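Local atomic coordinates of glycoside hydrolase family 5 (Aspergillus oryzae, PDB entry 6LA0), a protein that hydrolyses rutinosides such as rutin as a secreted family 5 glycosidase, and probably resembles exo-1,3-beta-glucanases acting on cell-wall beta-glucan. Residues 78-86 with 356-367; 301-312 with 343-353. All coordinates share one frame; numbering follows the deposited sequence.

From the N terminus, the chain passes through strand 19-23 and helix 74-81, where the first half of contact 1 (78-86) leads on to strand 87-92. Much of the barrel follows before the first half of contact 2 (301-312) leaves the end of strand 294-303. Helix 312-326 and strand 329-332 come next, and the loop 343-353 then turns back to close contact 2. Soon afterwards helix 355-360 and the tail behind it close contact 1, whose far larger loop therefore encloses that of contact 2. The two also touch: Phe358 packs on Tyr352 and Ile301, and Tyr357 OH makes a weak hydrogen bond with Arg312 NH2.

Contact 1 (78-86 with 356-367)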
loop_
_atom_site.group_PDB
_atom_site.type_symbol
_atom_site.label_atom_id
_atom_site.label_comp_id
_atom_site.label_asym_id
_atom_site.label_seq_id
_atom_site.Cartn_x
_atom_site.Cartn_y
_atom_site.Cartn_z
ATOM N N ASP A 78 1.376 -15.930 11.462
ATOM C CA ASP A 78 2.050 -17.226 11.479
ATOM C C ASP A 78 2.095 -17.852 10.091
ATOM O O ASP A 78 3.133 -18.377 9.666
ATOM C CB ASP A 78 1.349 -18.185 12.434
ATOM C CG ASP A 78 1.331 -17.703 13.866
ATOM O OD1 ASP A 78 2.191 -16.886 14.268
ATOM O OD2 ASP A 78 0.452 -18.183 14.601
ATOM N N LYS A 79 0.967 -17.835 9.375
ATOM C CA LYS A 79 0.957 -18.425 8.040
ATOM C C LYS A 79 1.894 -17.681 7.091
ATOM O O LYS A 79 2.549 -18.307 6.248
ATOM C CB LYS A 79 -0.460 -18.450 7.476
ATOM C CG LYS A 79 -0.555 -19.198 6.173
ATOM C CD LYS A 79 -1.995 -19.310 5.718
ATOM C CE LYS A 79 -2.688 -20.516 6.334
ATOM N NZ LYS A 79 -4.015 -20.699 5.701
ATOM N N LEU A 80 1.967 -16.350 7.193
ATOM C CA LEU A 80 2.910 -15.605 6.353
ATOM C C LEU A 80 4.353 -15.975 6.671
ATOM O O LEU A 80 5.160 -16.202 5.759
ATOM C CB LEU A 80 2.700 -14.095 6.524
ATOM C CG LEU A 80 1.360 -13.575 5.991
ATOM C CD1 LEU A 80 1.024 -12.184 6.544
ATOM C CD2 LEU A 80 1.374 -13.583 4.456
ATOM N N ALA A 81 4.693 -16.049 7.959
ATOM C CA ALA A 81 6.055 -16.390 8.356
ATOM C C ALA A 81 6.441 -17.804 7.932
ATOM O O ALA A 81 7.612 -18.058 7.619
ATOM C CB ALA A 81 6.210 -16.241 9.867
ATOM N N SER A 82 5.476 -18.736 7.906
ATOM C CA SER A 82 5.790 -20.119 7.555
ATOM C C SER A 82 6.411 -20.256 6.164
ATOM O O SER A 82 7.056 -21.276 5.893
ATOM C CB SER A 82 4.534 -20.999 7.640
ATOM O OG SER A 82 3.690 -20.821 6.515
ATOM N N VAL A 83 6.216 -19.285 5.270
ATOM C CA VAL A 83 6.863 -19.320 3.963
ATOM C C VAL A 83 7.944 -18.251 3.838
ATOM O O VAL A 83 8.525 -18.077 2.754
ATOM C CB VAL A 83 5.840 -19.203 2.813
ATOM C CG1 VAL A 83 5.045 -20.505 2.676
ATOM C CG2 VAL A 83 4.931 -18.013 3.017
ATOM N N GLY A 84 8.241 -17.538 4.917
ATOM C CA GLY A 84 9.380 -16.636 4.935
ATOM C C GLY A 84 9.077 -15.199 4.587
ATOM O O GLY A 84 9.991 -14.475 4.167
ATOM N N VAL A 85 7.827 -14.756 4.742
ATOM C CA VAL A 85 7.525 -13.339 4.552
ATOM C C VAL A 85 8.374 -12.508 5.505
ATOM O O VAL A 85 8.441 -12.788 6.711
ATOM C CB VAL A 85 6.026 -13.075 4.757
ATOM C CG1 VAL A 85 5.769 -11.591 5.004
ATOM C CG2 VAL A 85 5.250 -13.562 3.548
ATOM N N GLY A 86 9.036 -11.481 4.961
ATOM C CA GLY A 86 9.914 -10.656 5.761
ATOM C C GLY A 86 9.514 -9.196 5.883
ATOM O O GLY A 86 10.211 -8.432 6.554
ATOM N N GLU A 356 -3.019 -15.909 0.224
ATOM C CA GLU A 356 -3.114 -17.072 1.108
ATOM C C GLU A 356 -3.251 -18.373 0.320
ATOM O O GLU A 356 -2.767 -19.426 0.755
ATOM C CB GLU A 356 -4.301 -16.914 2.063
ATOM C CG GLU A 356 -4.510 -18.116 2.978
ATOM C CD GLU A 356 -5.608 -17.890 4.004
ATOM O OE1 GLU A 356 -6.662 -17.300 3.659
ATOM O OE2 GLU A 356 -5.407 -18.312 5.161
ATOM N N TYR A 357 -3.943 -18.328 -0.816
ATOM C CA TYR A 357 -4.100 -19.530 -1.629
ATOM C C TYR A 357 -2.756 -20.006 -2.175
ATOM O O TYR A 357 -2.481 -21.214 -2.193
ATOM C CB TYR A 357 -5.095 -19.259 -2.754
ATOM C CG TYR A 357 -5.343 -20.458 -3.643
ATOM C CD1 TYR A 357 -4.503 -20.735 -4.716
ATOM C CD2 TYR A 357 -6.412 -21.312 -3.411
ATOM C CE1 TYR A 357 -4.713 -21.825 -5.525
ATOM C CE2 TYR A 357 -6.634 -22.418 -4.238
ATOM C CZ TYR A 357 -5.780 -22.662 -5.284
ATOM O OH TYR A 357 -5.992 -23.757 -6.114
ATOM N N PHE A 358 -1.902 -19.071 -2.617
ATOM C CA PHE A 358 -0.567 -19.448 -3.083
ATOM C C PHE A 358 0.212 -20.157 -1.980
ATOM O O PHE A 358 0.902 -21.153 -2.230
ATOM C CB PHE A 358 0.231 -18.221 -3.536
ATOM C CG PHE A 358 -0.457 -17.357 -4.551
ATOM C CD1 PHE A 358 -1.428 -17.864 -5.394
ATOM C CD2 PHE A 358 -0.103 -16.012 -4.668
ATOM C CE1 PHE A 358 -2.043 -17.056 -6.343
ATOM C CE2 PHE A 358 -0.718 -15.192 -5.599
ATOM C CZ PHE A 358 -1.693 -15.714 -6.437
ATOM N N ILE A 359 0.123 -19.641 -0.748
ATOM C CA ILE A 359 0.790 -20.273 0.388
ATOM C C ILE A 359 0.212 -21.659 0.636
ATOM O O ILE A 359 0.950 -22.629 0.851
ATOM C CB ILE A 359 0.643 -19.398 1.648
ATOM C CG1 ILE A 359 1.536 -18.144 1.585
ATOM C CG2 ILE A 359 0.936 -20.221 2.911
ATOM C CD1 ILE A 359 1.366 -17.268 2.821
ATOM N N ASP A 360 -1.124 -21.757 0.668
ATOM C CA ASP A 360 -1.780 -23.006 1.053
ATOM C C ASP A 360 -1.567 -24.120 0.030
ATOM O O ASP A 360 -1.636 -25.298 0.389
ATOM C CB ASP A 360 -3.282 -22.784 1.247
ATOM C CG ASP A 360 -3.620 -22.090 2.551
ATOM O OD1 ASP A 360 -2.760 -22.025 3.463
ATOM O OD2 ASP A 360 -4.765 -21.605 2.659
ATOM N N HIS A 361 -1.290 -23.789 -1.225
ATOM C CA HIS A 361 -1.112 -24.811 -2.246
ATOM C C HIS A 361 0.343 -24.952 -2.674
ATOM O O HIS A 361 0.625 -25.505 -3.738
ATOM C CB HIS A 361 -2.051 -24.522 -3.417
ATOM C CG HIS A 361 -3.497 -24.640 -3.033
ATOM N ND1 HIS A 361 -4.288 -25.708 -3.403
ATOM C CD2 HIS A 361 -4.268 -23.860 -2.239
ATOM C CE1 HIS A 361 -5.495 -25.560 -2.885
ATOM N NE2 HIS A 361 -5.510 -24.445 -2.175
ATOM N N GLY A 362 1.269 -24.474 -1.842
ATOM C CA GLY A 362 2.683 -24.756 -1.989
ATOM C C GLY A 362 3.429 -23.951 -3.026
ATOM O O GLY A 362 4.512 -24.367 -3.448
ATOM N N TYR A 363 2.890 -22.810 -3.461
ATOM C CA TYR A 363 3.563 -22.016 -4.481
ATOM C C TYR A 363 4.737 -21.203 -3.934
ATOM O O TYR A 363 5.631 -20.833 -4.710
ATOM C CB TYR A 363 2.584 -21.038 -5.140
ATOM C CG TYR A 363 1.377 -21.626 -5.848
ATOM C CD1 TYR A 363 1.180 -23.004 -5.955
ATOM C CD2 TYR A 363 0.436 -20.789 -6.427
ATOM C CE1 TYR A 363 0.056 -23.519 -6.622
ATOM C CE2 TYR A 363 -0.673 -21.292 -7.089
ATOM C CZ TYR A 363 -0.862 -22.651 -7.184
ATOM O OH TYR A 363 -1.981 -23.126 -7.850
ATOM N N ILE A 364 4.757 -20.907 -2.638
ATOM C CA ILE A 364 5.617 -19.862 -2.083
ATOM C C ILE A 364 6.678 -20.485 -1.184
ATOM O O ILE A 364 6.356 -21.219 -0.239
ATOM C CB ILE A 364 4.813 -18.809 -1.297
ATOM C CG1 ILE A 364 3.696 -18.205 -2.165
ATOM C CG2 ILE A 364 5.749 -17.717 -0.744
ATOM C CD1 ILE A 364 4.141 -17.790 -3.561
ATOM N N ASP A 365 7.940 -20.142 -1.446
ATOM C CA ASP A 365 9.052 -20.412 -0.525
ATOM C C ASP A 365 10.011 -19.230 -0.650
ATOM O O ASP A 365 10.925 -19.233 -1.480
ATOM C CB ASP A 365 9.741 -21.738 -0.824
ATOM C CG ASP A 365 11.052 -21.903 -0.071
ATOM O OD1 ASP A 365 11.244 -21.261 0.986
ATOM O OD2 ASP A 365 11.904 -22.684 -0.544
ATOM N N LEU A 366 9.796 -18.209 0.178
ATOM C CA LEU A 366 10.612 -17.009 0.040
ATOM C C LEU A 366 12.022 -17.192 0.573
ATOM O O LEU A 366 12.862 -16.317 0.340
ATOM C CB LEU A 366 9.936 -15.826 0.742
ATOM C CG LEU A 366 8.584 -15.482 0.114
ATOM C CD1 LEU A 366 7.916 -14.353 0.871
ATOM C CD2 LEU A 366 8.787 -15.095 -1.348
ATOM N N THR A 367 12.305 -18.295 1.273
ATOM C CA THR A 367 13.669 -18.529 1.727
ATOM C C THR A 367 14.620 -18.840 0.580
ATOM O O THR A 367 15.837 -18.839 0.794
ATOM C CB THR A 367 13.716 -19.664 2.753
ATOM O OG1 THR A 367 13.531 -20.921 2.088
ATOM C CG2 THR A 367 12.633 -19.475 3.813
#
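Lys79 NZ is gripped by two carboxylates of helix 355-360, one helical turn apart. Lys79 NZ lies 2.8 Å from Glu356 OE2 and 2.9 Å from Asp360 OD1, with a weaker bond to Asp360 OD2. The two acids are met differently: Asp360 offers the syn lone pair of OD1, whereas Glu356 OE2 is approached on its anti side and 30° out of the carboxylate plane. The lysine chain stays extended as far as CD and bends at chi3 (-86°), which carries CE and NZ across both acidic side chains at about a right angle. Its inner part is apolar in its contacts, with Lys79 CG 3.7 Å from Ile359 CG2.

Ile359 packs on Val83 and Leu80 at the end of helix 74-81. Ile359 CD1 reaches Val83 CG2 at 3.6 Å and also touches Leu80 CD2, which comes in crosswise. Val83 also meets Ile364, its CB resting on Ile364 CG2 and its CG1 on Ile364 O. Beyond this cluster the backbones join through a hydrogen bond from Leu366 N to Val83 O, 2.9 Å long. Leu366 CD1 then settles beside Val85 CG2 at 3.9 Å, the two side chains pointing the same way.

Both helices finish in Schellman motifs, with Gly84 and Gly362 as the C-prime residues at positive phi. Leu80 and Leu366 continue inward to Val22 and Asn20 of strand 19-23, neighbour of strand 329-332. Pairing the helix that precedes the second strand with the one that follows the last is the outer-layer closure of a TIM barrel.

Contact 2 (301-312 with 343-353); sequences IQTLYQNSFALR and VNGQGTQADYW
Gln302 reaches from the end of strand 294-303 into the loop 343-353, its CG anti to the backbone N (chi1 -176°) and its chain extended. CB lies against Tyr352 CB and beside Trp353 NE1; CG and CD pass Val343 CG1, which comes from the opposite direction. Gln302 OE1 at the tip takes two bonds, both in its carbonyl plane: Trp353 NE1 at 2.9 Å, almost straight at 171°, and Gln349 NE2 at 3.1 Å. The indole and the Gln349 amide stand steeply to the Gln302 amide, each presenting its N-H in its own plane. NE2 touches Val343 and bonds weakly to a water that also links Leu304 O with Asn344 N.

Further along, the segments run the same way and form a single bridge between Asn307 and Gly345. Asn344 O accepts from both Asn307 N and Asn307 ND2, each at 2.9 Å, and Gln346 N donates to Asn307 O to complete the bridge. The Asn307 amide also pairs with Thr303 N and O, which fixes its rotation.

Phe309 lays one ring face under Gln346 CB, 3.8 Å from the ring centroid, in a CH-pi contact, while Gln346 OE1 holds Phe309 N at 2.8 Å. Tyr352 extends between the segments, where Tyr352 OH donates to Gln346 O at 2.7 Å, and Arg312 CG lies near Tyr352 CE1. Arg312 NH1 donates to Asp351 O at 3.0 Å, in the guanidinium plane, and a water joins Arg312 NH1 to Asp351 OD1.

Joined here are the loops that follow the seventh and eighth strands at the C-terminal end of a TIM barrel, the end that carries the active site in family 5 glycosidases.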
loop_
_atom_site.group_PDB
_atom_site.type_symbol
_atom_site.label_atom_id
_atom_site.label_comp_id
_atom_site.label_asym_id
_atom_site.label_seq_id
_atom_site.Cartn_x
_atom_site.Cartn_y
_atom_site.Cartn_z
ATOM N N ILE A 301 -1.170 -10.555 -10.134
ATOM C CA ILE A 301 -0.977 -11.313 -11.375
ATOM C C ILE A 301 -2.214 -11.371 -12.272
ATOM O O ILE A 301 -2.150 -12.024 -13.322
ATOM C CB ILE A 301 -0.490 -12.759 -11.115
ATOM C CG1 ILE A 301 -1.517 -13.557 -10.293
ATOM C CG2 ILE A 301 0.905 -12.752 -10.483
ATOM C CD1 ILE A 301 -1.418 -15.076 -10.455
ATOM N N GLN A 302 -3.328 -10.731 -11.919
ATOM C CA GLN A 302 -4.471 -10.781 -12.830
ATOM C C GLN A 302 -4.168 -9.967 -14.074
ATOM O O GLN A 302 -3.689 -8.835 -13.979
ATOM C CB GLN A 302 -5.754 -10.251 -12.189
ATOM C CG GLN A 302 -6.937 -10.402 -13.141
ATOM C CD GLN A 302 -8.099 -9.477 -12.865
ATOM O OE1 GLN A 302 -8.360 -9.083 -11.716
ATOM N NE2 GLN A 302 -8.821 -9.125 -13.925
ATOM N N THR A 303 -4.439 -10.542 -15.247
ATOM C CA THR A 303 -4.242 -9.843 -16.507
ATOM C C THR A 303 -5.600 -9.465 -17.080
ATOM O O THR A 303 -6.638 -9.979 -16.656
ATOM C CB THR A 303 -3.449 -10.706 -17.498
ATOM O OG1 THR A 303 -4.163 -11.928 -17.735
ATOM C CG2 THR A 303 -2.081 -11.032 -16.915
ATOM N N LEU A 304 -5.601 -8.531 -18.029
ATOM C CA LEU A 304 -6.880 -8.149 -18.614
ATOM C C LEU A 304 -7.518 -9.321 -19.354
ATOM O O LEU A 304 -8.729 -9.553 -19.225
ATOM C CB LEU A 304 -6.713 -6.949 -19.540
ATOM C CG LEU A 304 -7.975 -6.485 -20.267
ATOM C CD1 LEU A 304 -9.055 -6.087 -19.266
ATOM C CD2 LEU A 304 -7.645 -5.327 -21.189
ATOM N N TYR A 305 -6.719 -10.101 -20.094
ATOM C CA TYR A 305 -7.232 -11.183 -20.938
ATOM C C TYR A 305 -6.706 -12.555 -20.521
ATOM O O TYR A 305 -5.627 -12.679 -19.935
ATOM C CB TYR A 305 -6.871 -10.948 -22.413
ATOM C CG TYR A 305 -7.461 -9.693 -23.001
ATOM C CD1 TYR A 305 -8.834 -9.531 -23.096
ATOM C CD2 TYR A 305 -6.642 -8.661 -23.448
ATOM C CE1 TYR A 305 -9.378 -8.381 -23.631
ATOM C CE2 TYR A 305 -7.181 -7.507 -23.986
ATOM C CZ TYR A 305 -8.550 -7.379 -24.075
ATOM O OH TYR A 305 -9.104 -6.239 -24.605
ATOM N N GLN A 306 -7.513 -13.586 -20.806
ATOM C CA GLN A 306 -7.110 -14.994 -20.772
ATOM C C GLN A 306 -6.386 -15.381 -19.480
ATOM O O GLN A 306 -5.255 -15.864 -19.491
ATOM C CB GLN A 306 -6.249 -15.324 -21.992
ATOM C CG GLN A 306 -7.041 -15.344 -23.272
ATOM C CD GLN A 306 -6.205 -15.768 -24.449
ATOM O OE1 GLN A 306 -5.998 -16.962 -24.678
ATOM N NE2 GLN A 306 -5.711 -14.791 -25.206
ATOM N N ASN A 307 -7.078 -15.200 -18.354
ATOM C CA ASN A 307 -6.502 -15.599 -17.078
ATOM C C ASN A 307 -6.520 -17.115 -16.925
ATOM O O ASN A 307 -7.502 -17.776 -17.276
ATOM C CB ASN A 307 -7.266 -14.960 -15.925
ATOM C CG ASN A 307 -6.953 -13.488 -15.771
ATOM O OD1 ASN A 307 -5.929 -13.111 -15.188
ATOM N ND2 ASN A 307 -7.828 -12.643 -16.309
ATOM N N SER A 308 -5.447 -17.658 -16.344
ATOM C CA SER A 308 -5.259 -19.104 -16.275
ATOM C C SER A 308 -4.969 -19.532 -14.843
ATOM O O SER A 308 -3.989 -19.071 -14.247
ATOM C CB SER A 308 -4.112 -19.534 -17.202
ATOM O OG SER A 308 -3.489 -20.698 -16.698
ATOM N N PHE A 309 -5.814 -20.419 -14.300
ATOM C CA PHE A 309 -5.525 -21.053 -13.014
ATOM C C PHE A 309 -4.145 -21.715 -13.017
ATOM O O PHE A 309 -3.362 -21.569 -12.069
ATOM C CB PHE A 309 -6.566 -22.138 -12.682
ATOM C CG PHE A 309 -7.973 -21.659 -12.439
ATOM C CD1 PHE A 309 -8.244 -20.520 -11.692
ATOM C CD2 PHE A 309 -9.055 -22.440 -12.883
ATOM C CE1 PHE A 309 -9.571 -20.133 -11.434
ATOM C CE2 PHE A 309 -10.364 -22.055 -12.635
ATOM C CZ PHE A 309 -10.621 -20.897 -11.908
ATOM N N ALA A 310 -3.859 -22.501 -14.064
ATOM C CA ALA A 310 -2.668 -23.346 -14.079
ATOM C C ALA A 310 -1.384 -22.532 -14.009
ATOM O O ALA A 310 -0.398 -22.986 -13.425
ATOM C CB ALA A 310 -2.648 -24.223 -15.338
ATOM N N LEU A 311 -1.367 -21.341 -14.590
ATOM C CA LEU A 311 -0.127 -20.572 -14.634
ATOM C C LEU A 311 0.079 -19.674 -13.418
ATOM O O LEU A 311 1.050 -18.907 -13.399
ATOM C CB LEU A 311 -0.067 -19.735 -15.918
ATOM C CG LEU A 311 0.165 -20.531 -17.210
ATOM C CD1 LEU A 311 0.096 -19.615 -18.436
ATOM C CD2 LEU A 311 1.497 -21.268 -17.145
ATOM N N ARG A 312 -0.778 -19.762 -12.390
ATOM C CA ARG A 312 -0.636 -18.859 -11.251
ATOM C C ARG A 312 0.688 -19.066 -10.526
ATOM O O ARG A 312 1.345 -18.093 -10.125
ATOM C CB ARG A 312 -1.799 -19.038 -10.277
ATOM C CG ARG A 312 -3.125 -18.560 -10.839
ATOM C CD ARG A 312 -4.279 -18.841 -9.875
ATOM N NE ARG A 312 -4.549 -20.269 -9.725
ATOM C CZ ARG A 312 -5.451 -20.765 -8.885
ATOM N NH1 ARG A 312 -6.170 -19.945 -8.129
ATOM N NH2 ARG A 312 -5.637 -22.077 -8.807
ATOM N N VAL A 343 -13.385 -12.411 -13.926
ATOM C CA VAL A 343 -12.281 -11.958 -14.765
ATOM C C VAL A 343 -12.403 -12.658 -16.111
ATOM O O VAL A 343 -13.117 -13.658 -16.258
ATOM C CB VAL A 343 -10.901 -12.241 -14.138
ATOM C CG1 VAL A 343 -10.864 -11.766 -12.691
ATOM C CG2 VAL A 343 -10.575 -13.722 -14.240
ATOM N N ASN A 344 -11.702 -12.116 -17.106
ATOM C CA ASN A 344 -11.696 -12.729 -18.430
ATOM C C ASN A 344 -10.891 -14.019 -18.377
ATOM O O ASN A 344 -9.730 -14.009 -17.956
ATOM C CB ASN A 344 -11.106 -11.779 -19.469
ATOM C CG ASN A 344 -11.973 -10.564 -19.712
ATOM O OD1 ASN A 344 -13.203 -10.639 -19.632
ATOM N ND2 ASN A 344 -11.336 -9.425 -19.990
ATOM N N GLY A 345 -11.505 -15.116 -18.795
ATOM C CA GLY A 345 -10.882 -16.426 -18.711
ATOM C C GLY A 345 -11.416 -17.231 -17.531
ATOM O O GLY A 345 -12.630 -17.313 -17.320
ATOM N N GLN A 346 -10.503 -17.802 -16.748
ATOM C CA GLN A 346 -10.864 -18.732 -15.683
ATOM C C GLN A 346 -11.043 -18.009 -14.345
ATOM O O GLN A 346 -10.129 -17.326 -13.867
ATOM C CB GLN A 346 -9.799 -19.827 -15.583
ATOM C CG GLN A 346 -9.694 -20.665 -16.881
ATOM C CD GLN A 346 -8.513 -21.615 -16.910
ATOM O OE1 GLN A 346 -7.718 -21.674 -15.974
ATOM N NE2 GLN A 346 -8.382 -22.361 -18.010
ATOM N N GLY A 347 -12.220 -18.168 -13.740
ATOM C CA GLY A 347 -12.398 -17.839 -12.336
ATOM C C GLY A 347 -12.829 -16.411 -12.066
ATOM O O GLY A 347 -13.412 -15.718 -12.903
ATOM N N THR A 348 -12.553 -15.980 -10.833
ATOM C CA THR A 348 -12.879 -14.644 -10.352
ATOM C C THR A 348 -11.608 -13.988 -9.813
ATOM O O THR A 348 -10.564 -14.625 -9.690
ATOM C CB THR A 348 -13.933 -14.681 -9.234
ATOM O OG1 THR A 348 -13.298 -15.125 -8.034
ATOM C CG2 THR A 348 -15.081 -15.643 -9.567
ATOM N N GLN A 349 -11.713 -12.718 -9.406
ATOM C CA GLN A 349 -10.537 -12.048 -8.844
ATOM C C GLN A 349 -10.000 -12.789 -7.623
ATOM O O GLN A 349 -8.789 -12.765 -7.368
ATOM C CB GLN A 349 -10.867 -10.594 -8.478
ATOM C CG GLN A 349 -11.211 -9.711 -9.683
ATOM C CD GLN A 349 -11.189 -8.231 -9.343
ATOM O OE1 GLN A 349 -11.937 -7.776 -8.482
ATOM N NE2 GLN A 349 -10.329 -7.467 -10.025
ATOM N N ALA A 350 -10.871 -13.479 -6.872
ATOM C CA ALA A 350 -10.410 -14.143 -5.656
ATOM C C ALA A 350 -9.453 -15.285 -5.944
ATOM O O ALA A 350 -8.717 -15.702 -5.038
ATOM C CB ALA A 350 -11.595 -14.665 -4.837
ATOM N N ASP A 351 -9.415 -15.780 -7.182
ATOM C CA ASP A 351 -8.456 -16.804 -7.552
ATOM C C ASP A 351 -7.071 -16.230 -7.862
ATOM O O ASP A 351 -6.099 -16.992 -7.892
ATOM C CB ASP A 351 -9.004 -17.605 -8.749
ATOM C CG ASP A 351 -10.387 -18.240 -8.454
ATOM O OD1 ASP A 351 -10.448 -19.074 -7.533
ATOM O OD2 ASP A 351 -11.398 -17.888 -9.119
ATOM N N TYR A 352 -6.944 -14.907 -8.033
ATOM C CA TYR A 352 -5.688 -14.288 -8.448
ATOM C C TYR A 352 -5.134 -13.249 -7.486
ATOM O O TYR A 352 -3.930 -12.956 -7.561
ATOM C CB TYR A 352 -5.847 -13.641 -9.835
ATOM C CG TYR A 352 -6.289 -14.651 -10.854
ATOM C CD1 TYR A 352 -5.355 -15.373 -11.586
ATOM C CD2 TYR A 352 -7.640 -14.910 -11.068
ATOM C CE1 TYR A 352 -5.753 -16.321 -12.509
ATOM C CE2 TYR A 352 -8.057 -15.868 -12.001
ATOM C CZ TYR A 352 -7.102 -16.565 -12.717
ATOM O OH TYR A 352 -7.489 -17.510 -13.638
ATOM N N TRP A 353 -5.950 -12.693 -6.589
ATOM C CA TRP A 353 -5.506 -11.635 -5.688
ATOM C C TRP A 353 -5.324 -12.111 -4.256
ATOM O O TRP A 353 -5.050 -11.290 -3.368
ATOM C CB TRP A 353 -6.502 -10.478 -5.698
ATOM C CG TRP A 353 -6.632 -9.746 -6.982
ATOM C CD1 TRP A 353 -7.283 -10.157 -8.095
ATOM C CD2 TRP A 353 -6.137 -8.427 -7.264
ATOM N NE1 TRP A 353 -7.218 -9.188 -9.071
ATOM C CE2 TRP A 353 -6.515 -8.114 -8.584
ATOM C CE3 TRP A 353 -5.410 -7.482 -6.529
ATOM C CZ2 TRP A 353 -6.193 -6.897 -9.187
ATOM C CZ3 TRP A 353 -5.091 -6.271 -7.130
ATOM C CH2 TRP A 353 -5.481 -5.992 -8.444
HETATM O O HOH W 1 -10.018 -9.877 -16.726
HETATM O O HOH W 2 -5.840 -23.670 -16.166
HETATM O O HOH W 3 -8.400 -20.346 -6.247
#